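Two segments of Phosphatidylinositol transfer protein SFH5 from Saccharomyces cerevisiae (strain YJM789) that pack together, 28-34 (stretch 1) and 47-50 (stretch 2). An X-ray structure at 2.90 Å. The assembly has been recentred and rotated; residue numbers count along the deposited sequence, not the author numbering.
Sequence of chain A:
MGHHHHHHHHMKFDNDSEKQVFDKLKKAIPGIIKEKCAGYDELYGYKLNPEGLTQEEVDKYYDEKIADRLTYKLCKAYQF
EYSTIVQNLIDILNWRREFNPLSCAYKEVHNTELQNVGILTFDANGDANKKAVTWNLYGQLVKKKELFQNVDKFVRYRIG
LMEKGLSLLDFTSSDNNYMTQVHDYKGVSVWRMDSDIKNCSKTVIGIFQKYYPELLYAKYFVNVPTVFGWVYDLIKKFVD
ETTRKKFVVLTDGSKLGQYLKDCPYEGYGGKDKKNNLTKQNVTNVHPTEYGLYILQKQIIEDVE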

ATOM      1  N   ALA A  28      20.710   8.841 -13.065  1.00 56.59           N
ATOM      2  CA  ALA A  28      21.554   7.911 -12.336  1.00 50.33           C
ATOM      3  C   ALA A  28      20.929   6.533 -12.223  1.00 55.70           C
ATOM      4  O   ALA A  28      21.618   5.593 -11.799  1.00 58.08           O
ATOM      5  CB  ALA A  28      21.860   8.438 -10.932  1.00 45.61           C
ATOM      6  N   ILE A  29      19.655   6.384 -12.606  1.00 51.94           N
ATOM      7  CA  ILE A  29      18.923   5.155 -12.287  1.00 55.11           C
ATOM      8  C   ILE A  29      19.541   3.923 -12.961  1.00 54.49           C
ATOM      9  O   ILE A  29      19.762   2.922 -12.266  1.00 54.60           O
ATOM     10  CB  ILE A  29      17.438   5.319 -12.589  1.00 51.19           C
ATOM     11  CG1 ILE A  29      16.696   5.885 -11.362  1.00 50.34           C
ATOM     12  CG2 ILE A  29      16.853   3.992 -13.013  1.00 50.80           C
ATOM     13  CD1 ILE A  29      15.360   6.511 -11.681  1.00 43.49           C
ATOM     14  N   PRO A  30      19.839   3.934 -14.274  1.00 53.03           N
ATOM     15  CA  PRO A  30      20.487   2.763 -14.880  1.00 56.91           C
ATOM     16  C   PRO A  30      21.686   2.216 -14.105  1.00 53.57           C
ATOM     17  O   PRO A  30      21.668   1.064 -13.661  1.00 51.79           O
ATOM     18  CB  PRO A  30      20.890   3.308 -16.253  1.00 64.35           C
ATOM     19  CG  PRO A  30      19.737   4.216 -16.599  1.00 45.98           C
ATOM     20  CD  PRO A  30      19.471   4.919 -15.307  1.00 53.13           C
ATOM     21  N   GLY A  31      22.702   3.041 -13.884  1.00 53.35           N
ATOM     22  CA  GLY A  31      23.830   2.600 -13.087  1.00 49.06           C
ATOM     23  C   GLY A  31      23.437   2.158 -11.689  1.00 58.44           C
ATOM     24  O   GLY A  31      23.913   1.129 -11.200  1.00 60.98           O
ATOM     25  N   ILE A  32      22.567   2.922 -11.017  1.00 59.32           N
ATOM     26  CA  ILE A  32      22.155   2.543  -9.661  1.00 59.15           C
ATOM     27  C   ILE A  32      21.596   1.126  -9.656  1.00 59.50           C
ATOM     28  O   ILE A  32      21.989   0.276  -8.846  1.00 55.66           O
ATOM     29  CB  ILE A  32      21.114   3.524  -9.103  1.00 58.16           C
ATOM     30  CG1 ILE A  32      21.719   4.887  -8.785  1.00 59.25           C
ATOM     31  CG2 ILE A  32      20.520   2.965  -7.839  1.00 51.87           C
ATOM     32  CD1 ILE A  32      20.738   5.779  -8.110  1.00 51.77           C
ATOM     33  N   ILE A  33      20.651   0.874 -10.559  1.00 59.72           N
ATOM     34  CA  ILE A  33      19.839  -0.330 -10.494  1.00 58.43           C
ATOM     35  C   ILE A  33      20.709  -1.544 -10.680  1.00 58.85           C
ATOM     36  O   ILE A  33      20.599  -2.549  -9.974  1.00 64.06           O
ATOM     37  CB  ILE A  33      18.741  -0.247 -11.562  1.00 56.27           C
ATOM     38  CG1 ILE A  33      17.721   0.830 -11.146  1.00 49.98           C
ATOM     39  CG2 ILE A  33      18.136  -1.597 -11.757  1.00 55.49           C
ATOM     40  CD1 ILE A  33      16.341   0.642 -11.712  1.00 51.96           C
ATOM     41  N   LYS A  34      21.665  -1.397 -11.547  1.00 63.24           N
ATOM     42  CA  LYS A  34      22.580  -2.308 -12.202  1.00 59.60           C
ATOM     43  C   LYS A  34      23.758  -2.673 -11.285  1.00 60.50           C
ATOM     44  O   LYS A  34      24.051  -3.846 -11.076  1.00 71.10           O
ATOM     45  CB  LYS A  34      22.993  -1.524 -13.457  1.00 64.75           C
ATOM     46  CG  LYS A  34      23.873  -2.065 -14.484  1.00 70.48           C
ATOM     47  CD  LYS A  34      23.894  -0.932 -15.466  1.00 87.65           C
ATOM     48  CE  LYS A  34      24.747  -1.323 -16.523  1.00103.17           C
ATOM     49  NZ  LYS A  34      24.760  -0.273 -17.424  1.00 87.85           N
TER
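Stretch 2 47-50: KLNP

What shape does each stretch bring to the contact? Residues 28-34 are part of a longer helix, kinked where the nitrogens of Pro-30 and Gly-31 lack a bond to the turn before; regular bonding resumes with Ile-32 N to Ala-28 O at 2.9 Å. Against it lies a short irregular segment, Lys-47 to Pro-50, in which Leu-48 (phi/psi -127/24) departs from an extended conformation, so no crossing angle describes the pair. The segment approaches the helix as it runs: Lys-47 CA is 11.8 Å from Pro-30 CA, whereas Pro-50 CA is 7.1 Å from it. The backbones come nearest at Pro-30 and Asn-49, whose CA atoms are 6.0 Å apart.

Where does the helix first meet the second stretch? Ala-28 stays out of reach, and contact begins at Ile-29, whose CA-to-CB bond points toward the other stretch. Its CG2 lies 3.6 Å from Leu-48 O, while Ile-29 CD1 reaches Leu-48 CD1 at 4.2 Å. Leu-48 leaves its backbone sideways, but the end of its side chain comes nearer to the helix, which allows this apolar contact.

What does Pro-30 touch? Its CA is 4.2 Å from Asn-49 OD1, and its CG lies 4.4 Å from Pro-50 CD, a loose contact between two proline rings.

How does the helix complete the contact one turn on from Ile-29? Gly-31 and Ile-32 make no contact, but Ile-33 again points toward the second stretch. Its CD1 packs on Leu-48 CG at 4.4 Å and its CG2 approaches Asn-49 ND2 at 3.8 Å. Leu-48 thus meets both Ile-29 and Ile-33, and Asn-49 meets both Pro-30 and Ile-33. No hydrogen bond joins the stretches; the 244 Å² they bury rests on van der Waals packing, and Lys-34 lies beyond contact range.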

ATOM      1  N   LYS A  47       7.860  -0.668 -14.827  1.00 55.87           N
ATOM      2  CA  LYS A  47       9.262  -0.740 -15.185  1.00 57.50           C
ATOM      3  C   LYS A  47       9.837   0.659 -15.193  1.00 55.01           C
ATOM      4  O   LYS A  47       9.255   1.556 -15.809  1.00 54.21           O
ATOM      5  CB  LYS A  47       9.445  -1.380 -16.561  1.00 66.21           C
ATOM      6  CG  LYS A  47      10.906  -1.755 -16.886  1.00 64.23           C
ATOM      7  CD  LYS A  47      11.147  -2.015 -18.366  1.00 64.44           C
ATOM      8  CE  LYS A  47      12.606  -2.363 -18.622  1.00 70.22           C
ATOM      9  NZ  LYS A  47      13.194  -3.421 -17.730  1.00 65.15           N
ATOM     10  N   LEU A  48      10.980   0.821 -14.559  1.00 52.30           N
ATOM     11  CA  LEU A  48      11.635   2.087 -14.570  1.00 59.16           C
ATOM     12  C   LEU A  48      13.074   2.103 -14.995  1.00 61.02           C
ATOM     13  O   LEU A  48      13.787   3.001 -14.634  1.00 63.69           O
ATOM     14  CB  LEU A  48      11.502   2.759 -13.217  1.00 65.23           C
ATOM     15  CG  LEU A  48      12.357   2.428 -12.025  1.00 58.76           C
ATOM     16  CD1 LEU A  48      12.396   3.621 -11.119  1.00 51.87           C
ATOM     17  CD2 LEU A  48      11.697   1.302 -11.299  1.00 61.33           C
ATOM     18  N   ASN A  49      13.486   1.102 -15.765  1.00 68.75           N
ATOM     19  CA  ASN A  49      14.861   1.021 -16.244  1.00 66.43           C
ATOM     20  C   ASN A  49      14.935   0.901 -17.762  1.00 66.82           C
ATOM     21  O   ASN A  49      14.650  -0.156 -18.326  1.00 68.24           O
ATOM     22  CB  ASN A  49      15.589  -0.154 -15.588  1.00 58.97           C
ATOM     23  CG  ASN A  49      17.026  -0.283 -16.056  1.00 68.53           C
ATOM     24  OD1 ASN A  49      17.497   0.503 -16.877  1.00 65.72           O
ATOM     25  ND2 ASN A  49      17.730  -1.281 -15.533  1.00 69.62           N
ATOM     26  N   PRO A  50      15.200   1.979 -18.440  1.00 69.97           N
ATOM     27  CA  PRO A  50      15.477   1.870 -19.854  1.00 73.54           C
ATOM     28  C   PRO A  50      16.919   1.403 -20.016  1.00 77.13           C
ATOM     29  O   PRO A  50      17.382   1.112 -21.106  1.00 83.24           O
ATOM     30  CB  PRO A  50      15.321   3.292 -20.322  1.00 70.99           C
ATOM     31  CG  PRO A  50      15.565   4.130 -19.111  1.00 66.15           C
ATOM     32  CD  PRO A  50      15.666   3.252 -17.918  1.00 68.60           C
TER